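Local coordinates for protein short-chain dehydrogenase/reductase SDR (Paraburkholderia phymatum, PDB 5VA8) that binds NADP and probably catalyses NADP-dependent oxidation or reduction as a member of the short-chain dehydrogenase/reductase family, at residues A173-A176 with R177-P181. Numbering follows the deposited sequence. Where two conformers were deposited one is given.
Sequences AGVA and RKVAP
Lys178 N and Val179 N donate regular i to i+4 helix bonds to Gly174 O and Val175 O, both 3.0 Å, whereas the next bond, Ala180 N to Ala176 O, is weak, with an N-H...O angle of 122° as the chain passes into a 3-10 segment at 180-181. These are the last turns of helix 159-179, which crosses from strand 141-146 to strand 184-191 in a beta-alpha-beta unit of the Rossmann fold characteristic of short-chain dehydrogenases. Arg177 doubles back along the helix: CG, anti to the carbonyl carbon (chi1 -72°), lets the chain, extended from CG to NE, run back alongside the preceding turn. There NH1 gives a hydrogen bond to Ala173 O at 2.9 Å. The oxygen lies in the guanidinium plane, but the donor approaches it well off the C=O direction, at 112°, and tilted from the carbonyl plane. Ala173 CB sits 3.6 Å from the same NH1, and CD of the arginine passes 3.4 Å from Ala173 O. The other guanidinium nitrogens reach a second subunit, NH2 to Tyr263 O and NE more weakly to Gly261 O, so the group is gripped by backbone carbonyls of two chains and its rotation is restricted. On the buried flank, in the conformer given, Val175 CG2 meets Val179 CG1 at 4.1 Å, next to Ile186 of strand 184-191 and Phe105 of a third subunit. The end of Lys178 leads away from the helix, and its NZ forms a salt bridge with Asp156 of that third subunit. Val179 CG2, held between backbone N and carbonyl carbon, comes to 3.3 Å from Val175 O, the acceptor of its own N-H.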
ATOM      1  N   ALA A 173      10.814  -2.392   8.552  1.00  9.50           N
ATOM      2  CA  ALA A 173       9.487  -2.228   9.147  1.00  9.52           C
ATOM      3  C   ALA A 173       9.430  -2.838  10.539  1.00 11.09           C
ATOM      4  O   ALA A 173       8.821  -2.265  11.454  1.00 12.89           O
ATOM      5  CB  ALA A 173       8.419  -2.861   8.246  1.00 13.03           C
ATOM      6  N   GLY A 174      10.054  -4.005  10.714  1.00 10.83           N
ATOM      7  CA  GLY A 174      10.031  -4.657  12.011  1.00 11.51           C
ATOM      8  C   GLY A 174      10.934  -3.990  13.032  1.00 11.48           C
ATOM      9  O   GLY A 174      10.519  -3.734  14.167  1.00 12.62           O
ATOM     10  N   VAL A 175      12.182  -3.698  12.655  1.00 12.08           N
ATOM     11  CA  VAL A 175      13.109  -3.143  13.636  0.84 11.11           C
ATOM     12  C   VAL A 175      12.687  -1.730  14.045  1.00 12.59           C
ATOM     13  O   VAL A 175      12.837  -1.345  15.210  1.00 13.94           O
ATOM     14  CB  VAL A 175      14.561  -3.195  13.111  0.84 14.19           C
ATOM     15  CG1 VAL A 175      14.748  -2.331  11.884  0.84 15.49           C
ATOM     16  CG2 VAL A 175      15.537  -2.780  14.214  0.84 12.53           C
ATOM     17  N   ALA A 176      12.138  -0.942  13.113  1.00 11.54           N
ATOM     18  CA  ALA A 176      11.653   0.389  13.489  1.00 12.69           C
ATOM     19  C   ALA A 176      10.662   0.295  14.642  1.00 15.87           C
ATOM     20  O   ALA A 176      10.747   1.038  15.627  1.00 15.93           O
ATOM     21  CB  ALA A 176      11.005   1.086  12.288  1.00 12.38           C
ATOM     22  N   ARG A 177       9.722  -0.634  14.556  1.00 12.12           N
ATOM     23  CA  ARG A 177       8.725  -0.680  15.618  1.00 13.07           C
ATOM     24  C   ARG A 177       9.288  -1.302  16.893  1.00 13.44           C
ATOM     25  O   ARG A 177       8.854  -0.946  17.994  1.00 15.16           O
ATOM     26  CB  ARG A 177       7.488  -1.404  15.098  1.00 15.66           C
ATOM     27  CG  ARG A 177       6.736  -0.510  14.091  1.00 20.16           C
ATOM     28  CD  ARG A 177       5.967  -1.300  13.072  1.00 20.74           C
ATOM     29  NE  ARG A 177       5.180  -0.449  12.180  1.00 18.31           N
ATOM     30  CZ  ARG A 177       5.555  -0.108  10.950  1.00 20.10           C
ATOM     31  NH1 ARG A 177       6.720  -0.522  10.468  1.00 15.35           N
ATOM     32  NH2 ARG A 177       4.765   0.642  10.198  1.00 18.62           N
ATOM     33  N   LYS A 178      10.282  -2.183  16.760  1.00 15.11           N
ATOM     34  CA  LYS A 178      10.902  -2.833  17.914  1.00 13.54           C
ATOM     35  C   LYS A 178      11.644  -1.832  18.793  1.00 12.01           C
ATOM     36  O   LYS A 178      11.584  -1.915  20.031  1.00 15.00           O
ATOM     37  CB  LYS A 178      11.860  -3.921  17.417  1.00 16.21           C
ATOM     38  CG  LYS A 178      12.610  -4.652  18.516  1.00 20.98           C
ATOM     39  CD  LYS A 178      11.627  -5.391  19.400  1.00 28.77           C
ATOM     40  CE  LYS A 178      11.882  -6.884  19.387  1.00 36.98           C
ATOM     41  NZ  LYS A 178      10.878  -7.590  20.227  1.00 34.11           N
ATOM     42  N   VAL A 179      12.370  -0.893  18.180  1.00 13.13           N
ATOM     43  CA  VAL A 179      13.230   0.016  18.928  1.00 14.07           C
ATOM     44  C   VAL A 179      12.554   1.343  19.235  1.00 15.69           C
ATOM     45  O   VAL A 179      13.121   2.168  19.971  1.00 15.65           O
ATOM     46  CB  VAL A 179      14.568   0.267  18.196  1.00 14.43           C
ATOM     47  CG1 VAL A 179      15.280  -1.051  17.945  1.00 16.90           C
ATOM     48  CG2 VAL A 179      14.347   1.016  16.882  1.00 13.55           C
ATOM     49  N   ALA A 180      11.348   1.562  18.718  1.00 13.71           N
ATOM     50  CA  ALA A 180      10.662   2.828  18.957  1.00 14.23           C
ATOM     51  C   ALA A 180      10.446   3.174  20.432  1.00 14.01           C
ATOM     52  O   ALA A 180      10.401   4.381  20.737  1.00 14.14           O
ATOM     53  CB  ALA A 180       9.312   2.832  18.217  1.00 14.72           C
ATOM     54  N   PRO A 181      10.300   2.227  21.371  1.00 12.10           N
ATOM     55  CA  PRO A 181      10.105   2.634  22.774  1.00 14.83           C
ATOM     56  C   PRO A 181      11.266   3.417  23.353  1.00 16.11           C
ATOM     57  O   PRO A 181      11.095   4.062  24.400  1.00 15.85           O
ATOM     58  CB  PRO A 181       9.926   1.294  23.502  1.00 15.40           C
ATOM     59  CG  PRO A 181       9.342   0.397  22.476  1.00 13.64           C
ATOM     60  CD  PRO A 181      10.021   0.785  21.199  1.00 13.56           C
TER